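Local atomic coordinates of PGRP-Hd - Peptidoglycan recognition protein homologue (Alvinella pompejana, PDB entry 3EP1), a protein that probably recognises bacterial peptidoglycan in innate immunity, as a homologue of the peptidoglycan recognition proteins, whose fold is related to that of N-acetylmuramoyl-L-alanine amidases. Residues A[6-11]-A[75-80]; A[121-126]-A[166-171]; A[134-139]-A[143-148]. One frame throughout, in Å; residues are numbered along the deposited sequence.

Interaction 1 (A[6-11]-A[75-80]); sequences VPRQQW and NDDIKY
Arg8 and Asp77 form a largely buried salt bridge between the N-terminal region and the loop that follows helix 59-72, a worked example of how a charged pair can join two irregular segments inside a fold. The two side chains approach from opposite directions, and the guanidinium and carboxylate planes are turned 66° apart, too far for a flat, doubly bonded pairing. The main bond runs from NH1 of Arg8 to OD2 of Asp77, 2.8 Å long and bent at the hydrogen (131°), and it reaches the syn lone pair of OD2 from a guanidinium tilted against it. NH2 of Arg8 adds weak bonds to both carboxylate oxygens, the straighter one going to OD1 of Asp77 at 3.3 Å. The arginine chain bends at its third torsion (chi3 66°), which swings the guanidinium across to the aspartate. OD1 of Asp77 also receives a weak bond from its neighbour's backbone, Ile78 N, at 2.7 Å, and a hydrogen bond from NE2 of Gln67, so the carboxylate is steadied by more than the arginine.

Beside the ion pair lies a small apolar contact in which CH2 of Trp11 meets CD1 of Ile78 at 4.3 Å. The indole is packed from within its own segment too, since the carbonyl oxygen of Arg8 lies 3.4 Å above one ring face, toward the rim.

Residues 6-11 are tied to strand 90-92 and what follows it: Arg8 NH1 bonds to Gly93 O, and Trp11 NE1 to Glu92 O. Arg94 binds the backbone carbonyls of Asp77 and Ile78, so both segments reach the same stretch of chain. Arg8 and Trp11 pack on Gln67, attaching the N-terminal region to the family's mixed sheet and the neighbouring helix 59-72.

Interaction 2 (A[121-126]-A[166-171]); sequences KKEPSQ and LDRCDG
A surface salt bridge links the loop leading into helix 126-141 with the C-terminal end of helix 160-167, where the carboxylate of Glu123 meets the guanidinium of Arg168. It illustrates how two exposed side chains can span a distance that their backbones do not: the nearest CA atoms of the two segments, those of Glu123 and Leu166, are 10.1 Å apart. Both side chains are stretched out and come from opposite directions. The glutamate is extended beyond CG (chi2 173°), while the arginine runs straight from CG to NE after leaving the backbone between its N and carbonyl carbon.

One end atom of each chain does the touching. OE1 of Glu123 meets NH2 of Arg168 near the guanidinium plane, at its edge, and the two flat groups are only 27° from coplanar. The modelled separation of 2.3 Å between OE1 of Glu123 and NH2 of Arg168 is too short for an ordinary bond, so its exact length is doubtful, although the two opposite charges plainly lie close together in the model. The second carboxylate oxygen, OE2 of Glu123, stays 3.8 Å from NH2 of Arg168; as modelled, the bridge is one-pronged.

Other ties hold the two segments. Leu166 O accepts from both Gly171 N and Cys169 N, Cys169 is joined to Cys173 by a disulfide, and Pro124 packs against Phe162 and Met165 of helix 160-167. With both partners exposed and apparently one oxygen engaged, the ion pair is probably screened by solvent, and its extended side chains may be mobile.

Interaction 3 (A[134-139]-A[143-148]); sequences KLIICG and EELSSG
Gly139 and the turn beginning at Glu143 are joined first through the backbone: two hydrogen bonds, one of them weak, converge on one carbonyl. Gly139 O accepts from Glu144 N at 2.7 Å in a nearly straight bond (165°), with the donor tilted 27° from the carbonyl plane. The weak second bond reaches the same oxygen from Leu145 N at 3.4 Å. Glu143 N also comes close, but its angle there is too poor for a bond; it bonds instead to Gln140 O.

The apolar part is carried by Leu145, whose CD1 reaches back over the last turns of the helix. It touches CG2 of Ile136 at 3.9 Å, the two side chains meeting at a slant, and lies 3.7 Å from the carbonyl oxygen of Ile136. With CG of Leu145 anti to its carbonyl carbon (chi1 -65°), the isobutyl group is directed onto this backbone, where Gly139, lacking a side chain, lets it settle closely. Leu145 also packs on Ile29 and Ile111 of the central sheet.

A disulfide between Cys138 and Cys138 of the second subunit places this part of the helix at the dimer interface. The bonds Glu143 N to Gln140 O and Glu144 N to Gly139 O, with Glu143 as the C-prime residue at positive phi, make a Schellman motif, which ends helix 126-141 and leads the chain into the short strand 145-146.

Set side by side, the three contacts differ in burial and in chemistry, though not in step. Interaction 1 is the buried one, and its ion pair has further hydrogen-bonding partners and an apolar neighbour; interaction 2 is also an ion pair, but lies at the surface with both residues exposed. The two lie on opposite sides of the chain's centre, their own centres 26 Å apart. Interaction 3, partly buried, depends on backbone bonds and a leucine instead of charge. It is nested in the loop closed by interaction 2, and the two concern opposite ends of helix 126-141: residues 121-126 lead into it, while 143-148 follow its C-terminus.

Interaction 1 (A[6-11]-A[75-80])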
loop_
_atom_site.group_PDB
_atom_site.type_symbol
_atom_site.label_atom_id
_atom_site.label_comp_id
_atom_site.label_asym_id
_atom_site.label_seq_id
_atom_site.Cartn_x
_atom_site.Cartn_y
_atom_site.Cartn_z
ATOM N N VAL A 6 7.682 -8.104 4.639
ATOM C CA VAL A 6 8.280 -8.865 5.735
ATOM C C VAL A 6 8.850 -7.919 6.806
ATOM O O VAL A 6 9.800 -7.183 6.557
ATOM C CB VAL A 6 9.396 -9.801 5.228
ATOM C CG1 VAL A 6 10.001 -10.553 6.392
ATOM C CG2 VAL A 6 8.836 -10.786 4.212
ATOM N N PRO A 7 8.277 -7.947 8.020
ATOM C CA PRO A 7 8.711 -7.095 9.132
ATOM C C PRO A 7 10.107 -7.429 9.648
ATOM O O PRO A 7 10.595 -8.543 9.462
ATOM C CB PRO A 7 7.629 -7.337 10.175
ATOM C CG PRO A 7 7.351 -8.797 9.987
ATOM C CD PRO A 7 7.283 -8.933 8.481
ATOM N N ARG A 8 10.732 -6.447 10.299
ATOM C CA ARG A 8 12.077 -6.582 10.860
ATOM C C ARG A 8 12.234 -7.856 11.679
ATOM O O ARG A 8 13.196 -8.603 11.508
ATOM C CB ARG A 8 12.408 -5.394 11.770
ATOM C CG ARG A 8 12.539 -4.054 11.078
ATOM C CD ARG A 8 12.762 -2.942 12.099
ATOM N NE ARG A 8 14.048 -3.061 12.786
ATOM C CZ ARG A 8 15.210 -2.677 12.271
ATOM N NH1 ARG A 8 15.256 -2.143 11.060
ATOM N NH2 ARG A 8 16.329 -2.818 12.967
ATOM N N GLN A 9 11.286 -8.094 12.574
ATOM C CA GLN A 9 11.349 -9.266 13.429
ATOM C C GLN A 9 11.294 -10.606 12.693
ATOM O O GLN A 9 11.744 -11.617 13.228
ATOM C CB GLN A 9 10.247 -9.215 14.489
ATOM C CG GLN A 9 10.244 -10.443 15.370
ATOM C CD GLN A 9 9.585 -10.237 16.724
ATOM O OE1 GLN A 9 9.669 -11.108 17.593
ATOM N NE2 GLN A 9 8.929 -9.090 16.914
ATOM N N GLN A 10 10.761 -10.625 11.477
ATOM C CA GLN A 10 10.681 -11.883 10.737
ATOM C C GLN A 10 12.069 -12.293 10.258
ATOM O O GLN A 10 12.320 -13.477 10.038
ATOM C CB GLN A 10 9.704 -11.775 9.558
ATOM C CG GLN A 10 8.990 -13.088 9.210
ATOM C CD GLN A 10 7.574 -12.874 8.663
ATOM O OE1 GLN A 10 6.705 -12.315 9.336
ATOM N NE2 GLN A 10 7.341 -13.330 7.437
ATOM N N TRP A 11 12.974 -11.332 10.083
ATOM C CA TRP A 11 14.329 -11.702 9.684
ATOM C C TRP A 11 15.307 -11.567 10.851
ATOM O O TRP A 11 16.513 -11.495 10.647
ATOM C CB TRP A 11 14.832 -10.914 8.456
ATOM C CG TRP A 11 14.725 -9.413 8.478
ATOM C CD1 TRP A 11 13.658 -8.660 8.077
ATOM C CD2 TRP A 11 15.746 -8.483 8.863
ATOM N NE1 TRP A 11 13.951 -7.321 8.178
ATOM C CE2 TRP A 11 15.225 -7.182 8.659
ATOM C CE3 TRP A 11 17.048 -8.621 9.358
ATOM C CZ2 TRP A 11 15.963 -6.025 8.935
ATOM C CZ3 TRP A 11 17.784 -7.470 9.634
ATOM C CH2 TRP A 11 17.239 -6.188 9.421
ATOM N N ASN A 75 27.053 2.348 10.928
ATOM C CA ASN A 75 25.706 2.845 10.661
ATOM C C ASN A 75 24.773 2.563 11.840
ATOM O O ASN A 75 25.017 1.649 12.635
ATOM C CB ASN A 75 25.139 2.209 9.383
ATOM C CG ASN A 75 25.897 2.630 8.134
ATOM O OD1 ASN A 75 26.016 3.816 7.845
ATOM N ND2 ASN A 75 26.411 1.661 7.391
ATOM N N ASP A 76 23.707 3.351 11.947
ATOM C CA ASP A 76 22.726 3.197 13.016
ATOM C C ASP A 76 21.836 1.965 12.849
ATOM O O ASP A 76 21.095 1.612 13.763
ATOM C CB ASP A 76 21.800 4.422 13.084
ATOM C CG ASP A 76 22.525 5.693 13.472
ATOM O OD1 ASP A 76 23.549 5.600 14.176
ATOM O OD2 ASP A 76 22.050 6.785 13.092
ATOM N N ASP A 77 21.900 1.328 11.680
ATOM C CA ASP A 77 21.064 0.169 11.377
ATOM C C ASP A 77 21.312 -0.198 9.920
ATOM O O ASP A 77 22.129 0.437 9.257
ATOM C CB ASP A 77 19.591 0.558 11.593
ATOM C CG ASP A 77 18.626 -0.604 11.407
ATOM O OD1 ASP A 77 19.041 -1.775 11.494
ATOM O OD2 ASP A 77 17.430 -0.326 11.193
ATOM N N ILE A 78 20.632 -1.231 9.429
ATOM C CA ILE A 78 20.778 -1.626 8.032
ATOM C C ILE A 78 20.528 -0.322 7.248
ATOM O O ILE A 78 19.666 0.469 7.628
ATOM C CB ILE A 78 19.755 -2.760 7.681
ATOM C CG1 ILE A 78 20.086 -3.375 6.323
ATOM C CG2 ILE A 78 18.322 -2.227 7.724
ATOM C CD1 ILE A 78 19.285 -4.622 6.028
ATOM N N LYS A 79 21.306 -0.092 6.192
ATOM C CA LYS A 79 21.242 1.132 5.376
ATOM C C LYS A 79 19.952 1.515 4.657
ATOM O O LYS A 79 19.659 2.703 4.487
ATOM C CB LYS A 79 22.340 1.111 4.312
ATOM C CG LYS A 79 23.752 1.040 4.834
ATOM C CD LYS A 79 24.726 0.966 3.674
ATOM C CE LYS A 79 26.143 0.751 4.159
ATOM N NZ LYS A 79 27.056 0.439 3.031
ATOM N N TYR A 80 19.184 0.525 4.229
ATOM C CA TYR A 80 17.978 0.812 3.479
ATOM C C TYR A 80 16.651 0.789 4.221
ATOM O O TYR A 80 16.525 0.176 5.277
ATOM C CB TYR A 80 17.927 -0.136 2.288
ATOM C CG TYR A 80 19.258 -0.245 1.573
ATOM C CD1 TYR A 80 20.161 -1.258 1.893
ATOM C CD2 TYR A 80 19.623 0.674 0.589
ATOM C CE1 TYR A 80 21.396 -1.357 1.246
ATOM C CE2 TYR A 80 20.859 0.585 -0.059
ATOM C CZ TYR A 80 21.737 -0.435 0.272
ATOM O OH TYR A 80 22.944 -0.540 -0.381
#

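Interaction 2 (A[121-126]-A[166-171])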
loop_
_atom_site.group_PDB
_atom_site.type_symbol
_atom_site.label_atom_id
_atom_site.label_comp_id
_atom_site.label_asym_id
_atom_site.label_seq_id
_atom_site.Cartn_x
_atom_site.Cartn_y
_atom_site.Cartn_z
ATOM N N LYS A 121 24.427 -6.982 -15.801
ATOM C CA LYS A 121 24.196 -7.540 -17.128
ATOM C C LYS A 121 22.762 -8.012 -17.355
ATOM O O LYS A 121 22.212 -7.827 -18.445
ATOM C CB LYS A 121 25.168 -8.690 -17.382
ATOM N N LYS A 122 22.150 -8.612 -16.338
ATOM C CA LYS A 122 20.783 -9.108 -16.465
ATOM C C LYS A 122 19.743 -8.202 -15.810
ATOM O O LYS A 122 19.917 -7.757 -14.674
ATOM C CB LYS A 122 20.659 -10.494 -15.829
ATOM C CG LYS A 122 21.552 -11.558 -16.416
ATOM C CD LYS A 122 21.479 -12.840 -15.585
ATOM C CE LYS A 122 21.983 -12.616 -14.158
ATOM N NZ LYS A 122 22.003 -13.882 -13.377
ATOM N N GLU A 123 18.651 -7.952 -16.520
ATOM C CA GLU A 123 17.580 -7.137 -15.971
ATOM C C GLU A 123 16.945 -7.924 -14.836
ATOM O O GLU A 123 17.023 -9.155 -14.817
ATOM C CB GLU A 123 16.533 -6.847 -17.039
ATOM C CG GLU A 123 16.999 -5.852 -18.066
ATOM C CD GLU A 123 16.020 -5.693 -19.208
ATOM O OE1 GLU A 123 16.315 -4.877 -20.109
ATOM O OE2 GLU A 123 14.968 -6.381 -19.207
ATOM N N PRO A 124 16.315 -7.230 -13.870
ATOM C CA PRO A 124 15.672 -7.900 -12.739
ATOM C C PRO A 124 14.422 -8.668 -13.164
ATOM O O PRO A 124 13.743 -8.281 -14.121
ATOM C CB PRO A 124 15.339 -6.741 -11.806
ATOM C CG PRO A 124 15.054 -5.644 -12.749
ATOM C CD PRO A 124 16.191 -5.769 -13.733
ATOM N N SER A 125 14.120 -9.743 -12.441
ATOM C CA SER A 125 12.946 -10.561 -12.736
ATOM C C SER A 125 11.705 -9.688 -12.752
ATOM O O SER A 125 11.690 -8.601 -12.172
ATOM C CB SER A 125 12.776 -11.662 -11.685
ATOM O OG SER A 125 12.499 -11.127 -10.402
ATOM N N GLN A 126 10.660 -10.168 -13.410
ATOM C CA GLN A 126 9.421 -9.417 -13.483
ATOM C C GLN A 126 8.807 -9.347 -12.099
ATOM O O GLN A 126 8.145 -8.369 -11.751
ATOM C CB GLN A 126 8.443 -10.093 -14.442
ATOM C CG GLN A 126 7.151 -9.329 -14.630
ATOM C CD GLN A 126 7.360 -7.992 -15.318
ATOM O OE1 GLN A 126 7.873 -7.931 -16.440
ATOM N NE2 GLN A 126 6.960 -6.911 -14.651
ATOM N N LEU A 166 14.966 1.267 -16.782
ATOM C CA LEU A 166 14.154 2.379 -16.286
ATOM C C LEU A 166 14.308 3.560 -17.232
ATOM O O LEU A 166 13.368 4.318 -17.466
ATOM C CB LEU A 166 14.607 2.798 -14.891
ATOM C CG LEU A 166 14.562 1.698 -13.841
ATOM C CD1 LEU A 166 15.190 2.206 -12.567
ATOM C CD2 LEU A 166 13.119 1.268 -13.618
ATOM N N ASP A 167 15.508 3.696 -17.781
ATOM C CA ASP A 167 15.810 4.786 -18.693
ATOM C C ASP A 167 14.987 4.785 -19.979
ATOM O O ASP A 167 14.701 5.850 -20.527
ATOM C CB ASP A 167 17.299 4.769 -19.042
ATOM C CG ASP A 167 17.727 6.005 -19.795
ATOM O OD1 ASP A 167 17.339 6.161 -20.968
ATOM O OD2 ASP A 167 18.447 6.830 -19.205
ATOM N N ARG A 168 14.615 3.611 -20.477
ATOM C CA ARG A 168 13.836 3.569 -21.715
ATOM C C ARG A 168 12.339 3.523 -21.464
ATOM O O ARG A 168 11.542 3.591 -22.406
ATOM C CB ARG A 168 14.251 2.385 -22.599
ATOM C CG ARG A 168 14.095 1.038 -21.955
ATOM C CD ARG A 168 14.343 -0.061 -22.968
ATOM N NE ARG A 168 14.358 -1.373 -22.335
ATOM C CZ ARG A 168 15.398 -1.873 -21.679
ATOM N NH1 ARG A 168 16.521 -1.176 -21.570
ATOM N NH2 ARG A 168 15.308 -3.060 -21.110
ATOM N N CYS A 169 11.963 3.400 -20.196
ATOM C CA CYS A 169 10.560 3.374 -19.808
ATOM C C CYS A 169 10.226 4.522 -18.880
ATOM O O CYS A 169 9.157 4.523 -18.284
ATOM C CB CYS A 169 10.201 2.074 -19.096
ATOM S SG CYS A 169 9.979 0.683 -20.224
ATOM N N ASP A 170 11.136 5.485 -18.748
ATOM C CA ASP A 170 10.910 6.636 -17.873
ATOM C C ASP A 170 10.329 6.151 -16.543
ATOM O O ASP A 170 9.334 6.678 -16.055
ATOM C CB ASP A 170 9.943 7.609 -18.546
ATOM N N GLY A 171 10.969 5.142 -15.970
ATOM C CA GLY A 171 10.508 4.550 -14.733
ATOM C C GLY A 171 10.244 3.100 -15.084
ATOM O O GLY A 171 10.587 2.674 -16.188
#

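Interaction 3 (A[134-139]-A[143-148])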
loop_
_atom_site.group_PDB
_atom_site.type_symbol
_atom_site.label_atom_id
_atom_site.label_comp_id
_atom_site.label_asym_id
_atom_site.label_seq_id
_atom_site.Cartn_x
_atom_site.Cartn_y
_atom_site.Cartn_z
ATOM N N LYS A 134 4.646 -2.092 -6.631
ATOM C CA LYS A 134 3.669 -2.124 -5.545
ATOM C C LYS A 134 4.103 -1.277 -4.351
ATOM O O LYS A 134 3.309 -0.514 -3.810
ATOM C CB LYS A 134 3.430 -3.568 -5.086
ATOM C CG LYS A 134 2.408 -3.714 -3.951
ATOM C CD LYS A 134 2.164 -5.190 -3.594
ATOM C CE LYS A 134 3.453 -5.848 -3.119
ATOM N NZ LYS A 134 3.390 -7.330 -3.129
ATOM N N LEU A 135 5.361 -1.419 -3.940
ATOM C CA LEU A 135 5.875 -0.666 -2.801
ATOM C C LEU A 135 5.655 0.842 -2.966
ATOM O O LEU A 135 5.201 1.531 -2.058
ATOM C CB LEU A 135 7.366 -0.959 -2.621
ATOM C CG LEU A 135 8.104 -0.154 -1.548
ATOM C CD1 LEU A 135 7.526 -0.470 -0.185
ATOM C CD2 LEU A 135 9.581 -0.477 -1.575
ATOM N N ILE A 136 5.984 1.351 -4.138
ATOM C CA ILE A 136 5.839 2.769 -4.413
ATOM C C ILE A 136 4.374 3.203 -4.410
ATOM O O ILE A 136 3.986 4.155 -3.736
ATOM C CB ILE A 136 6.467 3.099 -5.768
ATOM C CG1 ILE A 136 7.952 2.695 -5.748
ATOM C CG2 ILE A 136 6.250 4.582 -6.092
ATOM C CD1 ILE A 136 8.647 2.724 -7.102
ATOM N N ILE A 137 3.557 2.484 -5.164
ATOM C CA ILE A 137 2.152 2.815 -5.244
ATOM C C ILE A 137 1.504 2.765 -3.857
ATOM O O ILE A 137 0.705 3.639 -3.504
ATOM C CB ILE A 137 1.451 1.888 -6.261
ATOM C CG1 ILE A 137 2.055 2.139 -7.649
ATOM C CG2 ILE A 137 -0.052 2.158 -6.296
ATOM C CD1 ILE A 137 1.431 1.337 -8.771
ATOM N N CYS A 138 1.869 1.775 -3.048
ATOM C CA CYS A 138 1.295 1.698 -1.714
ATOM C C CYS A 138 1.916 2.753 -0.795
ATOM O O CYS A 138 1.301 3.184 0.180
ATOM C CB CYS A 138 1.464 0.292 -1.139
ATOM S SG CYS A 138 0.438 -0.952 -2.004
ATOM N N GLY A 139 3.135 3.177 -1.112
ATOM C CA GLY A 139 3.772 4.197 -0.302
ATOM C C GLY A 139 3.025 5.496 -0.540
ATOM O O GLY A 139 2.729 6.252 0.390
ATOM N N GLU A 143 0.528 7.970 1.742
ATOM C CA GLU A 143 1.127 9.282 1.938
ATOM C C GLU A 143 2.542 9.241 2.535
ATOM O O GLU A 143 2.925 10.141 3.278
ATOM C CB GLU A 143 0.201 10.127 2.827
ATOM C CG GLU A 143 0.036 11.585 2.401
ATOM C CD GLU A 143 -1.320 12.157 2.804
ATOM O OE1 GLU A 143 -1.711 12.009 3.989
ATOM O OE2 GLU A 143 -2.001 12.754 1.938
ATOM N N GLU A 144 3.313 8.208 2.219
ATOM C CA GLU A 144 4.687 8.110 2.722
ATOM C C GLU A 144 5.638 8.651 1.650
ATOM O O GLU A 144 6.736 9.127 1.944
ATOM C CB GLU A 144 5.044 6.658 3.055
ATOM C CG GLU A 144 4.260 6.056 4.214
ATOM C CD GLU A 144 4.640 6.635 5.568
ATOM O OE1 GLU A 144 4.112 6.146 6.591
ATOM O OE2 GLU A 144 5.466 7.572 5.621
ATOM N N LEU A 145 5.194 8.559 0.403
ATOM C CA LEU A 145 5.936 9.044 -0.749
ATOM C C LEU A 145 5.035 10.061 -1.450
ATOM O O LEU A 145 3.831 9.853 -1.534
ATOM C CB LEU A 145 6.219 7.904 -1.730
ATOM C CG LEU A 145 7.108 6.722 -1.357
ATOM C CD1 LEU A 145 7.076 5.712 -2.486
ATOM C CD2 LEU A 145 8.528 7.208 -1.105
ATOM N N SER A 146 5.617 11.141 -1.966
ATOM C CA SER A 146 4.841 12.163 -2.668
ATOM C C SER A 146 4.260 11.580 -3.957
ATOM O O SER A 146 4.731 10.552 -4.438
ATOM C CB SER A 146 5.716 13.374 -2.987
ATOM O OG SER A 146 6.797 13.006 -3.818
ATOM N N SER A 147 3.248 12.245 -4.516
ATOM C CA SER A 147 2.582 11.766 -5.727
ATOM C C SER A 147 3.414 11.755 -7.005
ATOM O O SER A 147 3.042 11.106 -7.983
ATOM C CB SER A 147 1.271 12.547 -5.967
ATOM O OG SER A 147 1.463 13.953 -6.069
ATOM N N GLY A 148 4.540 12.457 -7.009
ATOM C CA GLY A 148 5.369 12.474 -8.201
ATOM C C GLY A 148 6.772 11.940 -7.977
ATOM O O GLY A 148 7.609 12.016 -8.875
#